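Local coordinates for Poly(A) ribonuclease pop2 (Schizosaccharomyces pombe, PDB 2P51), which removes poly(A) tails from mRNA as a metal-dependent 3'-exoribonuclease, the catalytic component of the CCR4-NOT deadenylase complex, at residues A[23-28]-A[107-112]. Numbering follows the deposited sequence.
Sequences IRDVWS and QFNFTF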
ATOM      1  N   ILE A  23       2.047 -16.144  -1.265  1.00 15.78           N
ATOM      2  CA  ILE A  23       1.795 -15.025  -0.372  1.00 16.27           C
ATOM      3  C   ILE A  23       2.349 -15.380   1.008  1.00 15.08           C
ATOM      4  O   ILE A  23       1.889 -16.393   1.555  1.00 20.47           O
ATOM      5  CB  ILE A  23       0.290 -14.680  -0.286  1.00 17.63           C
ATOM      6  CG1 ILE A  23      -0.253 -14.350  -1.677  1.00 18.50           C
ATOM      7  CG2 ILE A  23       0.043 -13.588   0.738  1.00 18.82           C
ATOM      8  CD1 ILE A  23      -1.763 -14.201  -1.740  1.00 28.54           C
ATOM      9  N   ARG A  24       3.278 -14.580   1.489  1.00 13.81           N
ATOM     10  CA  ARG A  24       3.842 -14.894   2.816  1.00 13.84           C
ATOM     11  C   ARG A  24       3.170 -14.048   3.886  1.00 13.67           C
ATOM     12  O   ARG A  24       3.307 -12.817   3.814  1.00 14.94           O
ATOM     13  CB  ARG A  24       5.360 -14.690   2.819  1.00 14.05           C
ATOM     14  CG  ARG A  24       6.060 -15.708   1.923  1.00 16.28           C
ATOM     15  CD  ARG A  24       7.591 -15.635   1.990  1.00 16.76           C
ATOM     16  NE  ARG A  24       8.131 -16.031   3.287  1.00 16.96           N
ATOM     17  CZ  ARG A  24       8.400 -17.270   3.669  1.00 15.56           C
ATOM     18  NH1 ARG A  24       8.159 -18.277   2.812  1.00 19.82           N
ATOM     19  NH2 ARG A  24       8.903 -17.553   4.880  1.00 20.40           N
ATOM     20  N   ASP A  25       2.451 -14.686   4.814  1.00 14.39           N
ATOM     21  CA  ASP A  25       1.806 -13.903   5.871  1.00 16.01           C
ATOM     22  C   ASP A  25       2.754 -13.614   7.019  1.00 14.82           C
ATOM     23  O   ASP A  25       3.529 -14.534   7.386  1.00 17.17           O
ATOM     24  CB  ASP A  25       0.604 -14.641   6.482  1.00 16.83           C
ATOM     25  CG  ASP A  25      -0.652 -14.311   5.710  1.00 15.23           C
ATOM     26  OD1 ASP A  25      -1.131 -13.173   5.632  1.00 19.14           O
ATOM     27  OD2 ASP A  25      -1.209 -15.281   5.144  1.00 27.24           O
ATOM     28  N   VAL A  26       2.675 -12.405   7.545  1.00 14.64           N
ATOM     29  CA  VAL A  26       3.567 -12.012   8.616  1.00 14.43           C
ATOM     30  C   VAL A  26       2.702 -11.576   9.796  1.00 15.20           C
ATOM     31  O   VAL A  26       1.722 -10.834   9.630  1.00 16.10           O
ATOM     32  CB  VAL A  26       4.471 -10.868   8.169  1.00 14.75           C
ATOM     33  CG1 VAL A  26       5.653 -10.643   9.118  1.00 14.66           C
ATOM     34  CG2 VAL A  26       5.034 -11.095   6.758  1.00 15.12           C
ATOM     35  N   TRP A  27       3.120 -12.083  10.974  1.00 15.82           N
ATOM     36  CA  TRP A  27       2.492 -11.841  12.265  1.00 16.19           C
ATOM     37  C   TRP A  27       3.559 -11.385  13.257  1.00 16.50           C
ATOM     38  O   TRP A  27       4.721 -11.288  12.851  1.00 15.77           O
ATOM     39  CB  TRP A  27       1.846 -13.122  12.821  1.00 19.40           C
ATOM     40  CG  TRP A  27       0.796 -13.641  11.855  1.00 20.72           C
ATOM     41  CD1 TRP A  27       0.956 -14.604  10.896  1.00 20.45           C
ATOM     42  CD2 TRP A  27      -0.561 -13.201  11.770  1.00 20.16           C
ATOM     43  NE1 TRP A  27      -0.241 -14.782  10.231  1.00 21.37           N
ATOM     44  CE2 TRP A  27      -1.177 -13.942  10.741  1.00 22.18           C
ATOM     45  CE3 TRP A  27      -1.339 -12.263  12.460  1.00 19.42           C
ATOM     46  CZ2 TRP A  27      -2.513 -13.766  10.393  1.00 21.94           C
ATOM     47  CZ3 TRP A  27      -2.675 -12.084  12.110  1.00 18.56           C
ATOM     48  CH2 TRP A  27      -3.243 -12.839  11.082  1.00 21.11           C
ATOM     49  N   SER A  28       3.192 -11.091  14.495  1.00 18.56           N
ATOM     50  CA  SER A  28       4.238 -10.597  15.396  1.00 18.59           C
ATOM     51  C   SER A  28       5.315 -11.646  15.574  1.00 20.02           C
ATOM     52  O   SER A  28       6.470 -11.309  15.852  1.00 24.30           O
ATOM     53  CB  SER A  28       3.591 -10.221  16.735  1.00 22.13           C
ATOM     54  OG  SER A  28       3.076 -11.366  17.370  1.00 22.40           O
ATOM     55  N   GLN A 107       2.344 -10.246   3.175  1.00 13.41           N
ATOM     56  CA  GLN A 107       1.187  -9.643   3.780  1.00 13.85           C
ATOM     57  C   GLN A 107       1.442  -9.504   5.282  1.00 13.14           C
ATOM     58  O   GLN A 107       1.468 -10.490   6.005  1.00 15.40           O
ATOM     59  CB  GLN A 107      -0.021 -10.543   3.517  1.00 16.50           C
ATOM     60  CG  GLN A 107      -1.329 -10.082   4.134  1.00 16.55           C
ATOM     61  CD  GLN A 107      -2.482 -10.766   3.376  1.00 15.63           C
ATOM     62  OE1 GLN A 107      -2.983 -10.135   2.428  1.00 17.34           O
ATOM     63  NE2 GLN A 107      -2.865 -11.951   3.810  1.00 17.38           N
ATOM     64  N   PHE A 108       1.593  -8.263   5.753  1.00 13.89           N
ATOM     65  CA  PHE A 108       1.839  -7.950   7.147  1.00 13.36           C
ATOM     66  C   PHE A 108       0.496  -7.744   7.837  1.00 13.53           C
ATOM     67  O   PHE A 108      -0.284  -6.896   7.362  1.00 15.16           O
ATOM     68  CB  PHE A 108       2.666  -6.663   7.253  1.00 13.83           C
ATOM     69  CG  PHE A 108       4.068  -6.860   6.699  1.00 12.63           C
ATOM     70  CD1 PHE A 108       5.105  -7.201   7.558  1.00 14.53           C
ATOM     71  CD2 PHE A 108       4.339  -6.734   5.359  1.00 13.70           C
ATOM     72  CE1 PHE A 108       6.381  -7.404   7.046  1.00 15.96           C
ATOM     73  CE2 PHE A 108       5.620  -6.951   4.849  1.00 14.58           C
ATOM     74  CZ  PHE A 108       6.655  -7.313   5.672  1.00 16.75           C
ATOM     75  N   ASN A 109       0.225  -8.498   8.889  1.00 13.04           N
ATOM     76  CA  ASN A 109      -1.072  -8.444   9.573  1.00 14.26           C
ATOM     77  C   ASN A 109      -0.963  -7.744  10.921  1.00 13.23           C
ATOM     78  O   ASN A 109      -0.155  -8.213  11.753  1.00 14.50           O
ATOM     79  CB  ASN A 109      -1.556  -9.899   9.749  1.00 15.18           C
ATOM     80  CG  ASN A 109      -1.769 -10.558   8.380  1.00 14.96           C
ATOM     81  OD1 ASN A 109      -2.633 -10.124   7.600  1.00 18.22           O
ATOM     82  ND2 ASN A 109      -0.954 -11.577   8.119  1.00 17.35           N
ATOM     83  N   PHE A 110      -1.690  -6.655  11.127  1.00 14.04           N
ATOM     84  CA  PHE A 110      -1.465  -5.786  12.283  1.00 14.28           C
ATOM     85  C   PHE A 110      -2.507  -5.979  13.375  1.00 16.17           C
ATOM     86  O   PHE A 110      -3.647  -6.411  13.154  1.00 16.20           O
ATOM     87  CB  PHE A 110      -1.469  -4.316  11.829  1.00 14.26           C
ATOM     88  CG  PHE A 110      -0.208  -4.059  11.012  1.00 14.43           C
ATOM     89  CD1 PHE A 110       0.985  -3.728  11.636  1.00 16.33           C
ATOM     90  CD2 PHE A 110      -0.200  -4.197   9.636  1.00 14.44           C
ATOM     91  CE1 PHE A 110       2.142  -3.493  10.907  1.00 16.47           C
ATOM     92  CE2 PHE A 110       0.929  -3.941   8.880  1.00 15.42           C
ATOM     93  CZ  PHE A 110       2.122  -3.616   9.541  1.00 15.79           C
ATOM     94  N   THR A 111      -2.090  -5.617  14.581  1.00 16.16           N
ATOM     95  CA  THR A 111      -2.939  -5.778  15.777  1.00 16.79           C
ATOM     96  C   THR A 111      -4.241  -4.989  15.640  1.00 15.90           C
ATOM     97  O   THR A 111      -4.282  -3.845  15.167  1.00 17.87           O
ATOM     98  CB  THR A 111      -2.148  -5.326  17.009  1.00 18.72           C
ATOM     99  OG1 THR A 111      -2.884  -5.725  18.175  1.00 23.55           O
ATOM    100  CG2 THR A 111      -2.002  -3.808  17.026  1.00 19.59           C
ATOM    101  N   PHE A 112      -5.363  -5.579  16.057  1.00 16.80           N
ATOM    102  CA  PHE A 112      -6.669  -4.906  15.932  1.00 16.83           C
ATOM    103  C   PHE A 112      -7.589  -5.590  16.922  1.00 17.18           C
ATOM    104  O   PHE A 112      -7.404  -6.805  17.189  1.00 20.29           O
ATOM    105  CB  PHE A 112      -7.161  -5.047  14.480  1.00 18.04           C
ATOM    106  CG  PHE A 112      -8.225  -4.020  14.183  1.00 16.19           C
ATOM    107  CD1 PHE A 112      -7.831  -2.737  13.795  1.00 18.05           C
ATOM    108  CD2 PHE A 112      -9.587  -4.315  14.295  1.00 17.60           C
ATOM    109  CE1 PHE A 112      -8.792  -1.756  13.537  1.00 15.21           C
ATOM    110  CE2 PHE A 112     -10.518  -3.328  14.040  1.00 17.18           C
ATOM    111  CZ  PHE A 112     -10.126  -2.051  13.673  1.00 16.53           C
TER
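Asp25 OD1 accepts two amide N-H groups from the neighbouring strand. Gln107 NE2 meets Asp25 OD1 on the syn side at 2.8 Å. Asn109 ND2 meets the same OD1 on the anti side at 3.0 Å, nearly straight at the hydrogen but from 35° out of the carboxylate plane. Gln107 gets there with CG anti to its backbone N (chi1 178°) and its chain extended alongside Asp25. Gln107 OE1 takes the N-H of Gly239, and Asn109 OD1 that of Gln87 NE2. With both ends bonded, each amide is probably fixed in rotation; Asn109 ND2 also bonds Val26 O weakly. Strand 23-26 is an outermost strand of the central sheet of this DEDD nuclease fold and runs parallel to strand 105-109. Gln107 N bonds Arg24 O, Val26 N bonds Gln107 O at 2.7 Å, and Asn109 N bonds Val26 O. On the other sheet face, Val26 CG2 sits over the Phe108 ring, 4.1 Å from its centroid, and helix 31-41 covers both. Trp27 lies across Asn109, whose CB is 3.6 Å from the centroid of the six-membered ring, and makes a cation-pi contact with Lys136. An alanine in place of Trp27 would probably uncover Asn109 and leave Lys136 without that partner. The Gln107 side chain lies about 6 Å from that of the metal ligand Glu53.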